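Local atomic coordinates of Thiol:disulfide interchange protein (Proteus mirabilis, PDB entry 4OD7), a protein that probably acts as a periplasmic dithiol oxidase of the DsbA family, introducing disulfide bonds into folding proteins through a thioredoxin-type redox centre. Residues S29-E40 and S90-Q98; Y42-P53 and A176-L187. The protein carries 1 engineered substitution. All coordinates share one frame; numbering follows the deposited sequence.

Contact 1: S29-E40 and S90-Q98; sequences SFYSPHCYQFSE and SPALFKGIQ. Engineered in segment 29-40: Ser32 (natural residue Cys).
The redox centre of the thioredoxin fold, at the start of helix 33-41, meets helix 86-99 where Phe30, Tyr36 and Phe94 form an aromatic cluster; this is the family's CXXC motif, with Ser32 engineered in place of its first cysteine so that the disulfide to Cys35 cannot form. Phe94 is a knob among Cys35, Tyr36, Ser39 and Glu40. Phe30 turns its edge to one face of the Phe94 ring, with centroids 4.8 Å apart and planes at 66°. Tyr36 CA lies over the opposite face, toward its rim. One face of Phe30 carries Leu93, whose CB stands 3.7 Å from the ring centroid. Ile97 CG2 reaches Tyr31 CD1 at 3.4 Å, and Ile97 CD1 lies over that ring.

Gln98 adds hydrogen bonds to the backbone of the 29-32 turn. Its CG lies anti to the carbonyl carbon (chi1 -65°) and the chain runs extended beyond, carrying the amide to the turn. NE2 donates to Phe30 O (2.7 Å) and Ser32 O (3.1 Å) in fairly straight bonds (161° at each hydrogen), standing above both carbonyl planes and almost perpendicularly over that of Ser32. Ser32 OG caps the helix and bonds an acidic side chain of the bound peptide. One amide, its rotation fixed by two bonds, thus bridges carbonyls flanking Tyr31, beside residues that touch the peptide.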
loop_
_atom_site.group_PDB
_atom_site.type_symbol
_atom_site.label_atom_id
_atom_site.label_comp_id
_atom_site.label_asym_id
_atom_site.label_seq_id
_atom_site.Cartn_x
_atom_site.Cartn_y
_atom_site.Cartn_z
ATOM N N SER A 29 1.401 5.674 -0.052
ATOM C CA SER A 29 1.878 6.676 0.866
ATOM C C SER A 29 0.687 7.283 1.627
ATOM O O SER A 29 -0.380 7.547 1.051
ATOM C CB SER A 29 2.636 7.796 0.125
ATOM O OG SER A 29 3.012 8.837 1.007
ATOM N N PHE A 30 0.876 7.504 2.922
ATOM C CA PHE A 30 -0.125 8.179 3.720
ATOM C C PHE A 30 -0.272 9.615 3.286
ATOM O O PHE A 30 -1.281 10.238 3.560
ATOM C CB PHE A 30 0.230 8.137 5.168
ATOM C CG PHE A 30 -0.060 6.825 5.806
ATOM C CD1 PHE A 30 -1.387 6.390 5.951
ATOM C CD2 PHE A 30 0.978 6.017 6.281
ATOM C CE1 PHE A 30 -1.691 5.186 6.577
ATOM C CE2 PHE A 30 0.686 4.805 6.902
ATOM C CZ PHE A 30 -0.664 4.382 7.027
ATOM N N TYR A 31 0.710 10.117 2.549
ATOM C CA TYR A 31 0.668 11.486 2.018
ATOM C C TYR A 31 -0.092 11.680 0.720
ATOM O O TYR A 31 -0.483 12.769 0.408
ATOM C CB TYR A 31 2.083 11.970 1.797
ATOM C CG TYR A 31 2.812 12.394 3.049
ATOM C CD1 TYR A 31 2.620 13.665 3.565
ATOM C CD2 TYR A 31 3.688 11.542 3.709
ATOM C CE1 TYR A 31 3.305 14.089 4.673
ATOM C CE2 TYR A 31 4.371 11.971 4.839
ATOM C CZ TYR A 31 4.163 13.244 5.305
ATOM O OH TYR A 31 4.804 13.732 6.399
ATOM N N SER A 32 -0.353 10.587 0.027
ATOM C CA SER A 32 -0.901 10.576 -1.299
ATOM C C SER A 32 -2.451 10.672 -1.306
ATOM O O SER A 32 -3.147 9.809 -0.761
ATOM C CB SER A 32 -0.412 9.291 -1.981
ATOM O OG SER A 32 -1.224 8.919 -3.058
ATOM N N PRO A 33 -3.002 11.746 -1.903
ATOM C CA PRO A 33 -4.454 11.777 -1.974
ATOM C C PRO A 33 -5.009 10.637 -2.792
ATOM O O PRO A 33 -6.031 10.106 -2.451
ATOM C CB PRO A 33 -4.751 13.141 -2.615
ATOM C CG PRO A 33 -3.570 13.946 -2.344
ATOM C CD PRO A 33 -2.410 13.005 -2.366
ATOM N N HIS A 34 -4.338 10.235 -3.841
ATOM C CA HIS A 34 -4.789 9.090 -4.606
ATOM C C HIS A 34 -4.774 7.786 -3.773
ATOM O O HIS A 34 -5.616 6.943 -3.935
ATOM C CB HIS A 34 -3.932 8.928 -5.851
ATOM C CG HIS A 34 -4.248 9.913 -6.946
ATOM N ND1 HIS A 34 -3.533 11.071 -7.108
ATOM C CD2 HIS A 34 -5.174 9.914 -7.927
ATOM C CE1 HIS A 34 -4.006 11.741 -8.141
ATOM N NE2 HIS A 34 -5.015 11.068 -8.644
ATOM N N CYS A 35 -3.810 7.592 -2.902
ATOM C CA CYS A 35 -3.832 6.397 -2.079
ATOM C C CYS A 35 -5.010 6.384 -1.125
ATOM O O CYS A 35 -5.673 5.369 -0.966
ATOM C CB CYS A 35 -2.543 6.341 -1.308
ATOM S SG CYS A 35 -1.222 5.835 -2.301
ATOM N N TYR A 36 -5.326 7.540 -0.567
ATOM C CA TYR A 36 -6.470 7.634 0.312
ATOM C C TYR A 36 -7.735 7.329 -0.434
ATOM O O TYR A 36 -8.573 6.517 -0.052
ATOM C CB TYR A 36 -6.561 9.033 0.927
ATOM C CG TYR A 36 -7.716 9.179 1.882
ATOM C CD1 TYR A 36 -7.753 8.498 3.087
ATOM C CD2 TYR A 36 -8.796 9.957 1.544
ATOM C CE1 TYR A 36 -8.818 8.611 3.925
ATOM C CE2 TYR A 36 -9.856 10.094 2.379
ATOM C CZ TYR A 36 -9.866 9.425 3.565
ATOM O OH TYR A 36 -10.966 9.576 4.372
ATOM N N GLN A 37 -7.869 8.010 -1.544
ATOM C CA GLN A 37 -8.988 7.755 -2.403
ATOM C C GLN A 37 -9.141 6.228 -2.794
ATOM O O GLN A 37 -10.199 5.672 -2.717
ATOM C CB GLN A 37 -8.779 8.568 -3.636
ATOM C CG GLN A 37 -9.491 9.849 -3.854
ATOM C CD GLN A 37 -10.932 9.604 -4.116
ATOM O OE1 GLN A 37 -11.364 8.526 -4.449
ATOM N NE2 GLN A 37 -11.668 10.589 -3.963
ATOM N N PHE A 38 -8.050 5.591 -3.200
ATOM C CA PHE A 38 -8.003 4.200 -3.689
ATOM C C PHE A 38 -8.365 3.189 -2.577
ATOM O O PHE A 38 -9.153 2.269 -2.777
ATOM C CB PHE A 38 -6.606 3.884 -4.213
ATOM C CG PHE A 38 -6.521 2.671 -5.141
ATOM C CD1 PHE A 38 -6.782 2.762 -6.507
ATOM C CD2 PHE A 38 -6.159 1.451 -4.642
ATOM C CE1 PHE A 38 -6.664 1.688 -7.314
ATOM C CE2 PHE A 38 -6.020 0.335 -5.477
ATOM C CZ PHE A 38 -6.278 0.455 -6.788
ATOM N N SER A 39 -7.751 3.348 -1.404
ATOM C CA SER A 39 -7.890 2.333 -0.381
ATOM C C SER A 39 -8.932 2.683 0.689
ATOM O O SER A 39 -9.626 1.787 1.149
ATOM C CB SER A 39 -6.541 2.109 0.273
ATOM O OG SER A 39 -6.149 3.226 1.026
ATOM N N GLU A 40 -9.084 3.942 1.087
ATOM C CA GLU A 40 -9.976 4.278 2.203
ATOM C C GLU A 40 -11.377 4.609 1.774
ATOM O O GLU A 40 -12.322 4.348 2.509
ATOM C CB GLU A 40 -9.423 5.427 3.043
ATOM C CG GLU A 40 -8.122 5.188 3.787
ATOM C CD GLU A 40 -8.327 4.211 4.900
ATOM O OE1 GLU A 40 -9.155 4.568 5.747
ATOM O OE2 GLU A 40 -7.673 3.158 5.014
ATOM N N SER A 90 -4.416 2.812 10.294
ATOM C CA SER A 90 -4.372 3.260 8.908
ATOM C C SER A 90 -5.335 4.445 8.668
ATOM O O SER A 90 -4.901 5.453 8.130
ATOM C CB SER A 90 -4.664 2.105 7.961
ATOM O OG SER A 90 -4.617 2.549 6.627
ATOM N N PRO A 91 -6.629 4.348 9.058
ATOM C CA PRO A 91 -7.478 5.516 8.858
ATOM C C PRO A 91 -6.987 6.780 9.575
ATOM O O PRO A 91 -7.040 7.890 9.025
ATOM C CB PRO A 91 -8.815 5.037 9.396
ATOM C CG PRO A 91 -8.778 3.584 9.266
ATOM C CD PRO A 91 -7.414 3.207 9.557
ATOM N N ALA A 92 -6.459 6.603 10.789
ATOM C CA ALA A 92 -5.980 7.749 11.615
ATOM C C ALA A 92 -4.714 8.416 11.062
ATOM O O ALA A 92 -4.512 9.631 11.208
ATOM C CB ALA A 92 -5.719 7.295 13.098
ATOM N N LEU A 93 -3.874 7.623 10.416
ATOM C CA LEU A 93 -2.654 8.127 9.855
ATOM C C LEU A 93 -2.970 8.898 8.594
ATOM O O LEU A 93 -2.428 9.956 8.369
ATOM C CB LEU A 93 -1.712 6.985 9.568
ATOM C CG LEU A 93 -1.100 6.297 10.802
ATOM C CD1 LEU A 93 -0.396 5.096 10.329
ATOM C CD2 LEU A 93 -0.161 7.161 11.616
ATOM N N PHE A 94 -3.843 8.362 7.768
ATOM C CA PHE A 94 -4.302 9.132 6.605
ATOM C C PHE A 94 -4.948 10.444 7.060
ATOM O O PHE A 94 -4.624 11.500 6.573
ATOM C CB PHE A 94 -5.321 8.352 5.767
ATOM C CG PHE A 94 -4.720 7.457 4.733
ATOM C CD1 PHE A 94 -3.989 7.962 3.687
ATOM C CD2 PHE A 94 -4.922 6.091 4.799
ATOM C CE1 PHE A 94 -3.445 7.106 2.729
ATOM C CE2 PHE A 94 -4.387 5.236 3.845
ATOM C CZ PHE A 94 -3.650 5.746 2.808
ATOM N N LYS A 95 -5.832 10.354 8.035
ATOM C CA LYS A 95 -6.526 11.523 8.542
ATOM C C LYS A 95 -5.560 12.565 9.092
ATOM O O LYS A 95 -5.664 13.746 8.769
ATOM C CB LYS A 95 -7.549 11.103 9.594
ATOM C CG LYS A 95 -8.202 12.252 10.269
ATOM C CD LYS A 95 -9.100 11.859 11.394
ATOM C CE LYS A 95 -9.444 13.125 12.166
ATOM N NZ LYS A 95 -10.042 14.170 11.307
ATOM N N GLY A 96 -4.610 12.128 9.905
ATOM C CA GLY A 96 -3.711 13.054 10.534
ATOM C C GLY A 96 -2.794 13.703 9.542
ATOM O O GLY A 96 -2.402 14.815 9.719
ATOM N N ILE A 97 -2.478 13.028 8.465
ATOM C CA ILE A 97 -1.672 13.646 7.435
ATOM C C ILE A 97 -2.549 14.559 6.561
ATOM O O ILE A 97 -2.235 15.708 6.371
ATOM C CB ILE A 97 -0.987 12.611 6.517
ATOM C CG1 ILE A 97 -0.017 11.729 7.299
ATOM C CG2 ILE A 97 -0.291 13.327 5.349
ATOM C CD1 ILE A 97 1.219 12.434 7.777
ATOM N N GLN A 98 -3.640 14.038 6.052
ATOM C CA GLN A 98 -4.336 14.716 4.995
ATOM C C GLN A 98 -5.544 15.528 5.355
ATOM O O GLN A 98 -5.891 16.451 4.631
ATOM C CB GLN A 98 -4.736 13.684 3.958
ATOM C CG GLN A 98 -3.535 13.121 3.366
ATOM C CD GLN A 98 -3.789 12.414 2.135
ATOM O OE1 GLN A 98 -4.525 12.906 1.282
ATOM N NE2 GLN A 98 -3.218 11.203 2.017
#

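Contact 2: Y42-P53 and A176-L187; sequences YKVNSTVEKNVP and AKAYSDVVNQLL
First torsions turn Asn51 and Ser180 toward each other: Asn51 CG lies beside its own backbone N (chi1 -75°), and Ser180 OG stands opposite its own (chi1 166°). Asn51 ND2 donates to Ser180 OG at 3.0 Å, with the hydroxyl near the amide plane. A turn later Asn184 ND2 returns a bond to Asn51 O (3.1 Å), approaching from above that carbonyl's plane, while Asn184 OD1 lies against Val52 CA. A water in the same groove lies 2.8 Å from Val48 O and also bonds Ser180 OG and Asn184 OD1.

The axes come within 8.5 Å and run at 46°, a close approach consistent with the small Ala176 and Ser180 at the interface: Ala176 CB rests on Val44 CG2 at 3.8 Å, and Ser180 CB on Thr47 CG2. Val44 CG1 presses on Tyr179 CG at 3.4 Å, Val48 CG2 packs on Tyr179 CD1 and Ser180 CA, and Leu187 CD1 fits against Val52 and Pro53. Tyr179 also meets the Phe38 ring of helix 33-41 edge-to-face and bonds Asn164 through its hydroxyl, while Val183 and Leu187 reach Ile156 of strand 153-156, so that helices 44-51 and 172-187 pack together beside the central sheet.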
loop_
_atom_site.group_PDB
_atom_site.type_symbol
_atom_site.label_atom_id
_atom_site.label_comp_id
_atom_site.label_asym_id
_atom_site.label_seq_id
_atom_site.Cartn_x
_atom_site.Cartn_y
_atom_site.Cartn_z
ATOM N N TYR A 42 -12.683 4.143 -1.941
ATOM C CA TYR A 42 -13.126 3.152 -2.909
ATOM C C TYR A 42 -12.866 1.723 -2.431
ATOM O O TYR A 42 -13.515 0.798 -2.907
ATOM C CB TYR A 42 -12.427 3.344 -4.264
ATOM C CG TYR A 42 -12.779 4.608 -5.032
ATOM C CD1 TYR A 42 -13.943 5.321 -4.784
ATOM C CD2 TYR A 42 -11.961 5.048 -6.070
ATOM C CE1 TYR A 42 -14.251 6.449 -5.507
ATOM C CE2 TYR A 42 -12.266 6.179 -6.804
ATOM C CZ TYR A 42 -13.411 6.875 -6.533
ATOM O OH TYR A 42 -13.715 7.997 -7.287
ATOM N N LYS A 43 -11.895 1.551 -1.530
ATOM C CA LYS A 43 -11.562 0.239 -0.972
ATOM C C LYS A 43 -11.146 -0.760 -2.064
ATOM O O LYS A 43 -11.591 -1.891 -2.078
ATOM C CB LYS A 43 -12.776 -0.283 -0.201
ATOM C CG LYS A 43 -13.249 0.644 0.919
ATOM C CD LYS A 43 -14.503 0.120 1.535
ATOM C CE LYS A 43 -15.081 1.009 2.601
ATOM N NZ LYS A 43 -16.021 0.201 3.467
ATOM N N VAL A 44 -10.324 -0.342 -3.012
ATOM C CA VAL A 44 -9.982 -1.232 -4.100
ATOM C C VAL A 44 -9.033 -2.296 -3.568
ATOM O O VAL A 44 -9.212 -3.476 -3.865
ATOM C CB VAL A 44 -9.362 -0.480 -5.290
ATOM C CG1 VAL A 44 -9.086 -1.422 -6.457
ATOM C CG2 VAL A 44 -10.271 0.607 -5.766
ATOM N N ASN A 45 -8.022 -1.921 -2.784
ATOM C CA ASN A 45 -7.106 -2.967 -2.260
ATOM C C ASN A 45 -7.804 -3.952 -1.314
ATOM O O ASN A 45 -7.503 -5.129 -1.299
ATOM C CB ASN A 45 -5.902 -2.392 -1.524
ATOM C CG ASN A 45 -6.275 -1.682 -0.255
ATOM O OD1 ASN A 45 -7.177 -0.867 -0.237
ATOM N ND2 ASN A 45 -5.632 -2.044 0.830
ATOM N N SER A 46 -8.759 -3.471 -0.549
ATOM C CA SER A 46 -9.469 -4.338 0.338
ATOM C C SER A 46 -10.427 -5.268 -0.434
ATOM O O SER A 46 -10.564 -6.416 -0.059
ATOM C CB SER A 46 -10.127 -3.510 1.439
ATOM O OG SER A 46 -10.826 -2.451 0.915
ATOM N N THR A 47 -11.076 -4.800 -1.488
ATOM C CA THR A 47 -11.895 -5.668 -2.328
ATOM C C THR A 47 -11.031 -6.772 -2.923
ATOM O O THR A 47 -11.404 -7.935 -2.943
ATOM C CB THR A 47 -12.558 -4.886 -3.484
ATOM O OG1 THR A 47 -13.497 -3.960 -2.946
ATOM C CG2 THR A 47 -13.310 -5.816 -4.460
ATOM N N VAL A 48 -9.837 -6.371 -3.341
ATOM C CA VAL A 48 -8.858 -7.256 -3.943
ATOM C C VAL A 48 -8.381 -8.320 -2.950
ATOM O O VAL A 48 -8.317 -9.507 -3.289
ATOM C CB VAL A 48 -7.659 -6.442 -4.469
ATOM C CG1 VAL A 48 -6.460 -7.323 -4.760
ATOM C CG2 VAL A 48 -8.057 -5.652 -5.711
ATOM N N GLU A 49 -8.058 -7.884 -1.741
ATOM C CA GLU A 49 -7.583 -8.776 -0.714
ATOM C C GLU A 49 -8.659 -9.803 -0.367
ATOM O O GLU A 49 -8.354 -10.969 -0.147
ATOM C CB GLU A 49 -7.178 -7.966 0.532
ATOM C CG GLU A 49 -5.894 -7.165 0.387
ATOM C CD GLU A 49 -5.817 -5.906 1.271
ATOM O OE1 GLU A 49 -6.640 -5.761 2.196
ATOM O OE2 GLU A 49 -4.919 -5.074 1.022
ATOM N N LYS A 50 -9.919 -9.385 -0.408
ATOM C CA LYS A 50 -11.045 -10.271 -0.102
ATOM C C LYS A 50 -11.342 -11.332 -1.183
ATOM O O LYS A 50 -12.066 -12.307 -0.917
ATOM C CB LYS A 50 -12.307 -9.441 0.124
ATOM C CG LYS A 50 -12.395 -8.793 1.485
ATOM C CD LYS A 50 -13.705 -8.024 1.671
ATOM C CE LYS A 50 -14.236 -8.152 3.090
ATOM N NZ LYS A 50 -15.428 -7.303 3.309
ATOM N N ASN A 51 -10.861 -11.104 -2.407
ATOM C CA ASN A 51 -11.287 -11.899 -3.545
ATOM C C ASN A 51 -10.205 -12.786 -4.148
ATOM O O ASN A 51 -10.474 -13.589 -4.991
ATOM C CB ASN A 51 -11.833 -10.963 -4.620
ATOM C CG ASN A 51 -13.219 -10.428 -4.277
ATOM O OD1 ASN A 51 -13.992 -11.071 -3.576
ATOM N ND2 ASN A 51 -13.541 -9.259 -4.791
ATOM N N VAL A 52 -8.977 -12.639 -3.704
ATOM C CA VAL A 52 -7.877 -13.472 -4.192
ATOM C C VAL A 52 -8.030 -14.917 -3.687
ATOM O O VAL A 52 -8.786 -15.168 -2.751
ATOM C CB VAL A 52 -6.490 -12.903 -3.800
ATOM C CG1 VAL A 52 -6.189 -11.667 -4.609
ATOM C CG2 VAL A 52 -6.407 -12.621 -2.302
ATOM N N PRO A 53 -7.363 -15.873 -4.348
ATOM C CA PRO A 53 -7.364 -17.250 -3.857
ATOM C C PRO A 53 -6.845 -17.357 -2.418
ATOM O O PRO A 53 -5.990 -16.566 -2.030
ATOM C CB PRO A 53 -6.405 -17.945 -4.809
ATOM C CG PRO A 53 -6.370 -17.152 -5.974
ATOM C CD PRO A 53 -6.523 -15.750 -5.542
ATOM N N ALA A 176 -13.599 -1.254 -8.450
ATOM C CA ALA A 176 -12.893 -2.095 -7.487
ATOM C C ALA A 176 -13.150 -3.583 -7.742
ATOM O O ALA A 176 -12.259 -4.416 -7.592
ATOM C CB ALA A 176 -13.305 -1.729 -6.132
ATOM N N LYS A 177 -14.379 -3.914 -8.114
ATOM C CA LYS A 177 -14.716 -5.266 -8.482
ATOM C C LYS A 177 -13.998 -5.601 -9.762
ATOM O O LYS A 177 -13.516 -6.715 -9.960
ATOM C CB LYS A 177 -16.211 -5.406 -8.610
ATOM C CG LYS A 177 -16.872 -5.477 -7.257
ATOM C CD LYS A 177 -18.372 -5.673 -7.367
ATOM C CE LYS A 177 -18.995 -4.509 -8.137
ATOM N NZ LYS A 177 -20.472 -4.532 -8.160
ATOM N N ALA A 178 -13.984 -4.633 -10.654
ATOM C CA ALA A 178 -13.322 -4.795 -11.924
ATOM C C ALA A 178 -11.840 -4.938 -11.705
ATOM O O ALA A 178 -11.186 -5.627 -12.442
ATOM C CB ALA A 178 -13.604 -3.619 -12.823
ATOM N N TYR A 179 -11.303 -4.199 -10.743
ATOM C CA TYR A 179 -9.882 -4.254 -10.410
ATOM C C TYR A 179 -9.548 -5.623 -9.873
ATOM O O TYR A 179 -8.579 -6.257 -10.296
ATOM C CB TYR A 179 -9.492 -3.202 -9.371
ATOM C CG TYR A 179 -7.989 -2.899 -9.343
ATOM C CD1 TYR A 179 -7.093 -3.709 -8.650
ATOM C CD2 TYR A 179 -7.477 -1.778 -9.992
ATOM C CE1 TYR A 179 -5.735 -3.433 -8.639
ATOM C CE2 TYR A 179 -6.137 -1.493 -9.982
ATOM C CZ TYR A 179 -5.262 -2.317 -9.300
ATOM O OH TYR A 179 -3.911 -2.012 -9.304
ATOM N N SER A 180 -10.384 -6.065 -8.935
ATOM C CA SER A 180 -10.258 -7.381 -8.304
ATOM C C SER A 180 -10.383 -8.496 -9.327
ATOM O O SER A 180 -9.768 -9.536 -9.182
ATOM C CB SER A 180 -11.331 -7.562 -7.239
ATOM O OG SER A 180 -11.397 -8.917 -6.867
ATOM N N ASP A 181 -11.214 -8.272 -10.341
ATOM C CA ASP A 181 -11.387 -9.211 -11.440
ATOM C C ASP A 181 -10.075 -9.394 -12.221
ATOM O O ASP A 181 -9.658 -10.510 -12.477
ATOM C CB ASP A 181 -12.490 -8.686 -12.341
ATOM C CG ASP A 181 -13.226 -9.759 -13.096
ATOM O OD1 ASP A 181 -13.171 -10.953 -12.710
ATOM O OD2 ASP A 181 -13.898 -9.373 -14.083
ATOM N N VAL A 182 -9.437 -8.291 -12.620
ATOM C CA VAL A 182 -8.162 -8.328 -13.373
ATOM C C VAL A 182 -7.010 -9.009 -12.616
ATOM O O VAL A 182 -6.218 -9.724 -13.210
ATOM C CB VAL A 182 -7.733 -6.910 -13.810
ATOM C CG1 VAL A 182 -6.395 -6.914 -14.516
ATOM C CG2 VAL A 182 -8.774 -6.349 -14.732
ATOM N N VAL A 183 -6.884 -8.725 -11.319
ATOM C CA VAL A 183 -5.810 -9.285 -10.491
ATOM C C VAL A 183 -5.838 -10.798 -10.459
ATOM O O VAL A 183 -4.813 -11.442 -10.664
ATOM C CB VAL A 183 -5.871 -8.762 -9.066
ATOM C CG1 VAL A 183 -4.872 -9.501 -8.167
ATOM C CG2 VAL A 183 -5.593 -7.286 -9.081
ATOM N N ASN A 184 -7.020 -11.343 -10.207
ATOM C CA ASN A 184 -7.213 -12.783 -10.095
ATOM C C ASN A 184 -6.897 -13.478 -11.430
ATOM O O ASN A 184 -6.462 -14.634 -11.454
ATOM C CB ASN A 184 -8.664 -13.088 -9.708
ATOM C CG ASN A 184 -8.983 -12.760 -8.282
ATOM O OD1 ASN A 184 -8.117 -12.416 -7.495
ATOM N ND2 ASN A 184 -10.250 -12.839 -7.946
ATOM N N GLN A 185 -7.065 -12.751 -12.538
ATOM C CA GLN A 185 -6.735 -13.290 -13.849
ATOM C C GLN A 185 -5.234 -13.294 -14.036
ATOM O O GLN A 185 -4.683 -14.220 -14.610
ATOM C CB GLN A 185 -7.417 -12.485 -14.969
ATOM N N LEU A 186 -4.563 -12.279 -13.532
ATOM C CA LEU A 186 -3.120 -12.261 -13.574
ATOM C C LEU A 186 -2.525 -13.262 -12.609
ATOM O O LEU A 186 -1.368 -13.673 -12.744
ATOM C CB LEU A 186 -2.619 -10.896 -13.189
ATOM C CG LEU A 186 -2.742 -9.837 -14.262
ATOM C CD1 LEU A 186 -2.888 -8.490 -13.614
ATOM C CD2 LEU A 186 -1.510 -9.882 -15.113
ATOM N N LEU A 187 -3.287 -13.613 -11.582
ATOM C CA LEU A 187 -2.788 -14.598 -10.632
ATOM C C LEU A 187 -2.776 -16.010 -11.197
ATOM O O LEU A 187 -1.813 -16.778 -10.962
ATOM C CB LEU A 187 -3.618 -14.544 -9.356
ATOM C CG LEU A 187 -3.317 -13.350 -8.454
ATOM C CD1 LEU A 187 -4.285 -13.375 -7.310
ATOM C CD2 LEU A 187 -1.850 -13.359 -7.970
HETATM O O HOH W 1 -8.916 -9.915 -5.982
#

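How the contacts relate
The centres of contact 1 and contact 2 lie about 20 Å apart, and their segments alternate along the chain in the order 29-40, 42-53, 90-98, 176-187. Helices 33-41 and 44-51 follow one another directly and are joined by a probable hydrogen bond between Phe38 O and Val44 N. This consecutive pair stands between two distant parts of the chain: helix 86-99, from the helical region inserted in the thioredoxin fold, packs on the redox-centre end, and the C-terminal helix 172-187 packs beyond helix 44-51. Contact 1 thus joins the active-site helix to the inserted helices, and contact 2 joins the following helix to the C-terminal helix within the thioredoxin domain.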